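Long-range contacts in probable uracil-DNA glycosylase (PDB 5X55), which belongs to the uracil-DNA glycosylase superfamily and is probably a uracil-DNA glycosylase, built round a parallel four-stranded sheet flanked by helices, encoded by a giant virus of amoebae: residues P218-N223 with P319-V324; S208-L213 with H240-S245; V185-Q190 with I291-G296. All coordinates share one frame; numbering follows the deposited sequence.

Contact 1: residues P218-N223 with P319-V324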
loop_
_atom_site.group_PDB
_atom_site.type_symbol
_atom_site.label_atom_id
_atom_site.label_comp_id
_atom_site.label_asym_id
_atom_site.label_seq_id
_atom_site.Cartn_x
_atom_site.Cartn_y
_atom_site.Cartn_z
ATOM N N PRO A 218 6.924 4.103 -12.508
ATOM C CA PRO A 218 7.792 2.942 -12.227
ATOM C C PRO A 218 7.377 1.713 -13.027
ATOM O O PRO A 218 6.209 1.542 -13.383
ATOM C CB PRO A 218 7.606 2.699 -10.721
ATOM C CG PRO A 218 6.947 3.980 -10.203
ATOM C CD PRO A 218 6.126 4.500 -11.338
ATOM N N LYS A 219 8.356 0.833 -13.280
ATOM C CA LYS A 219 8.148 -0.258 -14.231
ATOM C C LYS A 219 7.046 -1.212 -13.774
ATOM O O LYS A 219 6.251 -1.696 -14.596
ATOM C CB LYS A 219 9.466 -0.997 -14.462
ATOM C CG LYS A 219 10.401 -0.229 -15.398
ATOM C CD LYS A 219 11.835 -0.732 -15.308
ATOM C CE LYS A 219 12.735 0.017 -16.284
ATOM N NZ LYS A 219 12.200 -0.001 -17.685
ATOM N N SER A 220 6.967 -1.472 -12.466
ATOM C CA SER A 220 5.874 -2.278 -11.933
ATOM C C SER A 220 4.520 -1.688 -12.305
ATOM O O SER A 220 3.628 -2.396 -12.797
ATOM C CB SER A 220 6.012 -2.386 -10.426
ATOM O OG SER A 220 7.112 -3.218 -10.136
ATOM N N LEU A 221 4.358 -0.382 -12.094
ATOM C CA LEU A 221 3.082 0.251 -12.375
ATOM C C LEU A 221 2.787 0.236 -13.866
ATOM O O LEU A 221 1.635 0.024 -14.270
ATOM C CB LEU A 221 3.074 1.675 -11.823
ATOM C CG LEU A 221 1.780 2.487 -11.950
ATOM C CD1 LEU A 221 0.583 1.691 -11.442
ATOM C CD2 LEU A 221 1.933 3.777 -11.167
ATOM N N ALA A 222 3.812 0.453 -14.703
ATOM C CA ALA A 222 3.610 0.351 -16.145
ATOM C C ALA A 222 3.088 -1.025 -16.510
ATOM O O ALA A 222 2.226 -1.164 -17.392
ATOM C CB ALA A 222 4.915 0.651 -16.899
ATOM N N ASN A 223 3.578 -2.057 -15.819
ATOM C CA ASN A 223 3.111 -3.408 -16.102
ATOM C C ASN A 223 1.679 -3.605 -15.630
ATOM O O ASN A 223 0.888 -4.293 -16.293
ATOM C CB ASN A 223 4.061 -4.431 -15.469
ATOM C CG ASN A 223 5.378 -4.538 -16.234
ATOM O OD1 ASN A 223 5.485 -4.015 -17.337
ATOM N ND2 ASN A 223 6.374 -5.220 -15.658
ATOM N N PRO A 319 4.183 -7.775 -10.401
ATOM C CA PRO A 319 4.259 -7.112 -11.711
ATOM C C PRO A 319 5.613 -6.533 -12.051
ATOM O O PRO A 319 5.763 -5.995 -13.154
ATOM C CB PRO A 319 3.227 -5.978 -11.590
ATOM C CG PRO A 319 3.198 -5.667 -10.150
ATOM C CD PRO A 319 3.315 -7.025 -9.475
ATOM N N SER A 320 6.593 -6.572 -11.151
ATOM C CA SER A 320 7.895 -6.031 -11.501
ATOM C C SER A 320 8.446 -6.774 -12.720
ATOM O O SER A 320 8.083 -7.928 -12.955
ATOM C CB SER A 320 8.860 -6.155 -10.330
ATOM O OG SER A 320 9.701 -7.283 -10.496
ATOM N N PRO A 321 9.291 -6.127 -13.534
ATOM C CA PRO A 321 9.791 -6.797 -14.754
ATOM C C PRO A 321 10.536 -8.102 -14.495
ATOM O O PRO A 321 10.608 -8.949 -15.398
ATOM C CB PRO A 321 10.715 -5.743 -15.397
ATOM C CG PRO A 321 10.827 -4.621 -14.413
ATOM C CD PRO A 321 9.610 -4.690 -13.528
ATOM N N TYR A 322 11.077 -8.302 -13.297
ATOM C CA TYR A 322 11.784 -9.541 -13.012
ATOM C C TYR A 322 10.849 -10.726 -12.796
ATOM O O TYR A 322 11.301 -11.866 -12.876
ATOM C CB TYR A 322 12.711 -9.342 -11.804
ATOM C CG TYR A 322 13.992 -8.606 -12.175
ATOM C CD1 TYR A 322 14.534 -8.733 -13.439
ATOM C CD2 TYR A 322 14.646 -7.780 -11.280
ATOM C CE1 TYR A 322 15.695 -8.065 -13.814
ATOM C CE2 TYR A 322 15.827 -7.103 -11.636
ATOM C CZ TYR A 322 16.341 -7.251 -12.908
ATOM O OH TYR A 322 17.492 -6.594 -13.288
ATOM N N SER A 323 9.549 -10.498 -12.572
ATOM C CA SER A 323 8.634 -11.601 -12.299
ATOM C C SER A 323 7.330 -11.531 -13.083
ATOM O O SER A 323 6.523 -12.460 -12.987
ATOM C CB SER A 323 8.324 -11.666 -10.797
ATOM O OG SER A 323 7.858 -10.412 -10.319
ATOM N N VAL A 324 7.114 -10.480 -13.880
ATOM C CA VAL A 324 5.784 -10.207 -14.422
ATOM C C VAL A 324 5.301 -11.354 -15.309
ATOM O O VAL A 324 4.114 -11.701 -15.296
ATOM C CB VAL A 324 5.784 -8.855 -15.172
ATOM C CG1 VAL A 324 6.845 -8.844 -16.305
ATOM C CG2 VAL A 324 4.377 -8.519 -15.703
#

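Contact 2: residues S208-L213 with H240-S245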
loop_
_atom_site.group_PDB
_atom_site.type_symbol
_atom_site.label_atom_id
_atom_site.label_comp_id
_atom_site.label_asym_id
_atom_site.label_seq_id
_atom_site.Cartn_x
_atom_site.Cartn_y
_atom_site.Cartn_z
ATOM N N SER A 208 0.886 2.098 -1.890
ATOM C CA SER A 208 1.644 1.147 -2.691
ATOM C C SER A 208 1.473 1.468 -4.174
ATOM O O SER A 208 0.412 1.930 -4.614
ATOM C CB SER A 208 1.234 -0.302 -2.379
ATOM O OG SER A 208 -0.147 -0.546 -2.553
ATOM N N PHE A 209 2.571 1.304 -4.916
ATOM C CA PHE A 209 2.667 1.428 -6.370
ATOM C C PHE A 209 2.517 2.852 -6.918
ATOM O O PHE A 209 3.088 3.156 -7.964
ATOM C CB PHE A 209 1.676 0.465 -7.028
ATOM C CG PHE A 209 2.007 -0.973 -6.751
ATOM C CD1 PHE A 209 3.045 -1.596 -7.444
ATOM C CD2 PHE A 209 1.340 -1.683 -5.750
ATOM C CE1 PHE A 209 3.386 -2.916 -7.179
ATOM C CE2 PHE A 209 1.691 -2.999 -5.467
ATOM C CZ PHE A 209 2.713 -3.618 -6.185
ATOM N N SER A 210 1.837 3.745 -6.209
ATOM C CA SER A 210 1.575 5.077 -6.737
ATOM C C SER A 210 2.769 6.022 -6.554
ATOM O O SER A 210 3.569 5.881 -5.621
ATOM C CB SER A 210 0.331 5.666 -6.064
ATOM O OG SER A 210 0.076 6.961 -6.568
ATOM N N VAL A 211 2.881 6.989 -7.467
ATOM C CA VAL A 211 3.868 8.071 -7.391
ATOM C C VAL A 211 3.190 9.396 -7.725
ATOM O O VAL A 211 2.166 9.429 -8.422
ATOM C CB VAL A 211 5.067 7.838 -8.346
ATOM C CG1 VAL A 211 5.889 6.624 -7.917
ATOM C CG2 VAL A 211 4.612 7.716 -9.801
ATOM N N PRO A 212 3.767 10.518 -7.263
ATOM C CA PRO A 212 3.197 11.833 -7.585
ATOM C C PRO A 212 3.142 12.082 -9.078
ATOM O O PRO A 212 3.888 11.485 -9.865
ATOM C CB PRO A 212 4.161 12.817 -6.912
ATOM C CG PRO A 212 4.773 12.029 -5.799
ATOM C CD PRO A 212 4.926 10.640 -6.361
ATOM N N LEU A 213 2.238 12.986 -9.456
ATOM C CA LEU A 213 2.204 13.508 -10.817
ATOM C C LEU A 213 3.553 14.121 -11.182
ATOM O O LEU A 213 4.271 14.635 -10.325
ATOM C CB LEU A 213 1.111 14.569 -10.946
ATOM C CG LEU A 213 -0.323 14.118 -10.678
ATOM C CD1 LEU A 213 -1.222 15.326 -10.505
ATOM C CD2 LEU A 213 -0.825 13.231 -11.799
ATOM N N HIS A 240 0.824 9.548 -16.262
ATOM C CA HIS A 240 1.344 9.733 -14.913
ATOM C C HIS A 240 1.187 8.424 -14.136
ATOM O O HIS A 240 0.555 7.478 -14.601
ATOM C CB HIS A 240 0.573 10.847 -14.217
ATOM C CG HIS A 240 -0.876 10.521 -14.070
ATOM N ND1 HIS A 240 -1.362 9.769 -13.020
ATOM C CD2 HIS A 240 -1.935 10.772 -14.875
ATOM C CE1 HIS A 240 -2.666 9.610 -13.162
ATOM N NE2 HIS A 240 -3.039 10.205 -14.282
ATOM N N GLY A 241 1.703 8.399 -12.912
ATOM C CA GLY A 241 1.582 7.206 -12.092
ATOM C C GLY A 241 0.783 7.395 -10.817
ATOM O O GLY A 241 0.992 6.680 -9.831
ATOM N N CYS A 242 -0.135 8.349 -10.803
ATOM C CA CYS A 242 -0.838 8.715 -9.579
ATOM C C CYS A 242 -2.177 7.989 -9.503
ATOM O O CYS A 242 -3.056 8.204 -10.346
ATOM C CB CYS A 242 -1.036 10.226 -9.505
ATOM S SG CYS A 242 -1.740 10.717 -7.955
ATOM N N LEU A 243 -2.333 7.145 -8.481
ATOM C CA LEU A 243 -3.478 6.251 -8.350
ATOM C C LEU A 243 -4.578 6.813 -7.441
ATOM O O LEU A 243 -5.416 6.047 -6.937
ATOM C CB LEU A 243 -2.997 4.889 -7.847
ATOM C CG LEU A 243 -1.936 4.314 -8.796
ATOM C CD1 LEU A 243 -1.433 2.946 -8.331
ATOM C CD2 LEU A 243 -2.499 4.235 -10.234
ATOM N N ALA A 244 -4.590 8.136 -7.235
ATOM C CA ALA A 244 -5.632 8.793 -6.453
ATOM C C ALA A 244 -7.033 8.297 -6.819
ATOM O O ALA A 244 -7.887 8.096 -5.944
ATOM C CB ALA A 244 -5.516 10.301 -6.659
ATOM N N SER A 245 -7.268 8.044 -8.102
ATOM C CA SER A 245 -8.602 7.673 -8.558
ATOM C C SER A 245 -9.041 6.331 -7.979
ATOM O O SER A 245 -10.185 6.177 -7.528
ATOM C CB SER A 245 -8.618 7.626 -10.084
ATOM O OG SER A 245 -9.853 7.119 -10.537
HETATM O O HOH W 1 3.451 10.542 -12.437
#

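Contact 3: residues V185-Q190 with I291-G296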
loop_
_atom_site.group_PDB
_atom_site.type_symbol
_atom_site.label_atom_id
_atom_site.label_comp_id
_atom_site.label_asym_id
_atom_site.label_seq_id
_atom_site.Cartn_x
_atom_site.Cartn_y
_atom_site.Cartn_z
ATOM N N VAL A 185 -11.048 -3.299 -1.680
ATOM C CA VAL A 185 -9.944 -4.093 -2.199
ATOM C C VAL A 185 -8.703 -3.652 -1.450
ATOM O O VAL A 185 -8.507 -2.452 -1.226
ATOM C CB VAL A 185 -9.754 -3.890 -3.720
ATOM C CG1 VAL A 185 -8.668 -4.808 -4.253
ATOM C CG2 VAL A 185 -11.055 -4.093 -4.462
ATOM N N VAL A 186 -7.891 -4.620 -1.020
ATOM C CA VAL A 186 -6.626 -4.367 -0.336
ATOM C C VAL A 186 -5.524 -4.859 -1.259
ATOM O O VAL A 186 -5.478 -6.053 -1.584
ATOM C CB VAL A 186 -6.555 -5.086 1.020
ATOM C CG1 VAL A 186 -5.187 -4.849 1.667
ATOM C CG2 VAL A 186 -7.703 -4.645 1.937
ATOM N N ILE A 187 -4.658 -3.946 -1.703
ATOM C CA ILE A 187 -3.504 -4.284 -2.542
ATOM C C ILE A 187 -2.230 -3.972 -1.758
ATOM O O ILE A 187 -1.867 -2.802 -1.573
ATOM C CB ILE A 187 -3.514 -3.540 -3.888
ATOM C CG1 ILE A 187 -4.902 -3.614 -4.540
ATOM C CG2 ILE A 187 -2.435 -4.127 -4.824
ATOM C CD1 ILE A 187 -4.925 -3.190 -5.984
ATOM N N LEU A 188 -1.528 -5.013 -1.336
ATOM C CA LEU A 188 -0.299 -4.840 -0.574
ATOM C C LEU A 188 0.912 -4.638 -1.476
ATOM O O LEU A 188 1.138 -5.402 -2.419
ATOM C CB LEU A 188 -0.070 -6.042 0.317
ATOM C CG LEU A 188 -1.041 -5.985 1.481
ATOM C CD1 LEU A 188 -1.251 -7.391 1.980
ATOM C CD2 LEU A 188 -0.478 -5.064 2.559
ATOM N N GLY A 189 1.678 -3.596 -1.188
ATOM C CA GLY A 189 3.054 -3.525 -1.617
ATOM C C GLY A 189 3.985 -4.029 -0.515
ATOM O O GLY A 189 3.582 -4.397 0.594
ATOM N N GLN A 190 5.260 -4.058 -0.838
ATOM C CA GLN A 190 6.238 -4.509 0.135
ATOM C C GLN A 190 6.877 -3.292 0.790
ATOM O O GLN A 190 6.421 -2.860 1.851
ATOM C CB GLN A 190 7.261 -5.399 -0.546
ATOM C CG GLN A 190 8.219 -6.078 0.398
ATOM C CD GLN A 190 9.139 -7.049 -0.344
ATOM O OE1 GLN A 190 8.856 -8.239 -0.422
ATOM N NE2 GLN A 190 10.243 -6.537 -0.883
ATOM N N ILE A 291 -11.758 -7.890 -0.758
ATOM C CA ILE A 291 -10.940 -8.537 -1.773
ATOM C C ILE A 291 -9.474 -8.240 -1.479
ATOM O O ILE A 291 -9.079 -7.071 -1.396
ATOM C CB ILE A 291 -11.329 -8.081 -3.183
ATOM C CG1 ILE A 291 -12.814 -8.377 -3.407
ATOM C CG2 ILE A 291 -10.439 -8.789 -4.204
ATOM C CD1 ILE A 291 -13.436 -7.616 -4.553
ATOM N N PHE A 292 -8.676 -9.296 -1.321
ATOM C CA PHE A 292 -7.237 -9.199 -1.116
ATOM C C PHE A 292 -6.523 -9.638 -2.388
ATOM O O PHE A 292 -6.760 -10.745 -2.895
ATOM C CB PHE A 292 -6.778 -10.056 0.074
ATOM C CG PHE A 292 -7.117 -9.464 1.411
ATOM C CD1 PHE A 292 -8.380 -9.629 1.955
ATOM C CD2 PHE A 292 -6.172 -8.715 2.117
ATOM C CE1 PHE A 292 -8.714 -9.069 3.184
ATOM C CE2 PHE A 292 -6.487 -8.139 3.357
ATOM C CZ PHE A 292 -7.769 -8.313 3.890
ATOM N N VAL A 293 -5.660 -8.767 -2.899
ATOM C CA VAL A 293 -4.870 -9.019 -4.098
ATOM C C VAL A 293 -3.429 -9.233 -3.666
ATOM O O VAL A 293 -2.810 -8.329 -3.089
ATOM C CB VAL A 293 -4.983 -7.854 -5.090
ATOM C CG1 VAL A 293 -4.123 -8.109 -6.283
ATOM C CG2 VAL A 293 -6.410 -7.657 -5.493
ATOM N N ALA A 294 -2.896 -10.431 -3.932
ATOM C CA ALA A 294 -1.556 -10.818 -3.498
ATOM C C ALA A 294 -0.642 -10.920 -4.721
ATOM O O ALA A 294 -0.672 -11.913 -5.454
ATOM C CB ALA A 294 -1.596 -12.134 -2.720
ATOM N N TRP A 295 0.177 -9.893 -4.937
ATOM C CA TRP A 295 1.146 -9.889 -6.021
ATOM C C TRP A 295 2.537 -10.190 -5.438
ATOM O O TRP A 295 3.144 -9.336 -4.776
ATOM C CB TRP A 295 1.111 -8.549 -6.745
ATOM C CG TRP A 295 -0.166 -8.243 -7.526
ATOM C CD1 TRP A 295 -1.051 -9.136 -8.077
ATOM C CD2 TRP A 295 -0.670 -6.931 -7.847
ATOM N NE1 TRP A 295 -2.073 -8.454 -8.723
ATOM C CE2 TRP A 295 -1.858 -7.104 -8.593
ATOM C CE3 TRP A 295 -0.222 -5.628 -7.576
ATOM C CZ2 TRP A 295 -2.605 -6.031 -9.061
ATOM C CZ3 TRP A 295 -0.971 -4.550 -8.055
ATOM C CH2 TRP A 295 -2.153 -4.764 -8.782
ATOM N N GLY A 296 3.043 -11.399 -5.692
ATOM C CA GLY A 296 4.316 -11.824 -5.153
ATOM C C GLY A 296 4.176 -12.616 -3.859
ATOM O O GLY A 296 3.125 -12.656 -3.208
HETATM O O HOH W 2 -3.387 -7.415 -0.506
HETATM O O HOH W 3 -0.416 -7.431 -3.441
HETATM O O HOH W 4 3.017 -6.389 -4.054
#

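Contact 1: residues P218-N223 with P319-V324
K219 and S220, in the first turn of helix 219-230, and N223, one turn on, meet the H-P-S-P loop that follows strand 312-316, a sequence characteristic of uracil-DNA glycosylases. P218 is the N-cap residue; its carbonyl takes the N-H of A222. The aliphatic part of K219 crosses the P321 ring at about a right angle, with CB 3.8 Å from P321 CD. Beyond that, the lysine chain stays extended until a bend at its last torsion, and its ammonium end leads away from the loop. S220 is where the two backbones come closest: its CA lies 4.3 Å from the CA of S320. The hydroxyl of S220 stands anti to its own carbonyl carbon (chi1 -71°), and its OG rests against the S320 backbone, 3.2 Å from S320 CA, with S320 CB next to it. This is a polar atom in van der Waals contact with carbon. S320 turns its own hydroxyl back into the loop, where OG accepts the N-H of Y322 at 3.3 Å, an ST turn; H318 ND1 is hydrogen-bonded to S320 N. Along the helix, the carbonyl oxygen of S220 approaches P319 CB. N223 then makes the hydrogen bond across the contact. Its CG is anti to the carbonyl carbon, which carries the amide out to the loop, and the carbonyl of P319 meets it end-on in the amide plane. V324 crosses the same amide at about a right angle and packs its isopropyl group on it, CG1 at 3.7 Å from N223 ND2. The closing bond is short and nearly straight: N223 ND2 to P319 O, 2.7 Å, with an N-H...O angle of 166°.

Contact 2: residues S208-L213 with H240-S245
The carbonyl oxygen of G241 is gripped from the 208-213 side by V211 and S210. V211 N donates to G241 O over 3.0 Å in an almost linear bond, although it approaches from above the carbonyl plane, and S210 CA adds a C-H...O contact to the same oxygen. Next to it, the hydroxyl of S210, anti to its own backbone N (chi1 180°), accepts the N-H of L243, with L243 N to S210 OG at 3.1 Å and an angle of 169°. That N-H belongs to the N-cap residue of helix 244-248. The CB of S210 meanwhile rests on L243 CG at 3.8 Å. Between the two segments, a water donates to P212 O and accepts from G241 N, joining two backbone groups that do not bond directly. Further along, L213 and H240 lie side by side. Methyl CD2 of L213 sits over one imidazole face, off-centre, 3.9 Å from the ring centroid, a CH-pi contact, and also touches C242 CB. The ring cannot turn easily: C242 N donates in its plane to H240 ND1 at 2.9 Å, which uses ND1 as an acceptor and is consistent with a neutral ring protonated on NE2. At the other end, L243 CD1 reaches F209 CB, and the F209 ring meets W295 edge-to-face. The arrangement joins two loop segments within the beta-alpha-beta crossover from strand 185-189 through helix 219-230 to strand 251-255, part of the alpha/beta fold of the uracil-DNA glycosylase superfamily.

Contact 3: residues V185-Q190 with I291-G296
V185 and V186 lie beside I291, F292 and V293 as the two inner strands of the four-stranded parallel sheet run together, their axes 4.7 Å apart at closest approach. Two bonds tie the start of the pair: V186 N donates a hydrogen bond to I291 O at 2.7 Å, and V186 O receives V293 N at 3.0 Å, both nearly end-on to the carbonyl. V186 is thus held by its N-H and its C=O to residues on both sides of F292. Side chains alternate between the faces. On one, V186 lies alongside F292, pointing the same way; its CB is 3.8 Å from ring atom CD2 of F292, and its CG2 methyl stands over the rim of the ring's face. C303 of helix 297-303 also packs on F292. On the other face, V185 places CG1 anti to its backbone N (chi1 -176°), which brings it 3.8 Å from V293 CG2, while its second methyl leans on I291 CB. There helix 350-360 covers V185 and I291. Further on, the strands part, and on the V185 face I187 reaches across to W295: its CG2 methyl sits on the six-membered ring, 3.6 Å from W295 CZ3, in a CH-pi contact. V293 CG1 lies over the same face at the pyrrole end, near NE1, so one side of the indole is met by two branched side chains. The backbone gap is filled by waters. One links V186 O and V293 O and binds L188 N weakly; a second donates to L188 O and V293 O and accepts W295 N; a third joins L188 O to W295 O. The chemistry implies an apolar interior whose buried backbone polarity is met first by direct strand bonds and, where the strands diverge, by ordered water.

The three contacts lie about 15 to 16 Å apart, centre to centre, within one superfamily range. Contact 3 joins the inner strands of the parallel sheet; contact 2, both of whose segments come between those strands in sequence, holds the chain on either side of helix 219-230; contact 1 ties the start of that helix to the loop after strand 312-316, near the surface. Neighbouring contacts touch directly: L221 packs on G241 and L243, P319 on W295, and S208 OG probably bonds to I187 O. Contacts 1 and 3 join segments about 100 residues apart, contact 2 segments 27 apart, and contacts 1 and 2 meet contact 3 around I187, G189 and W295.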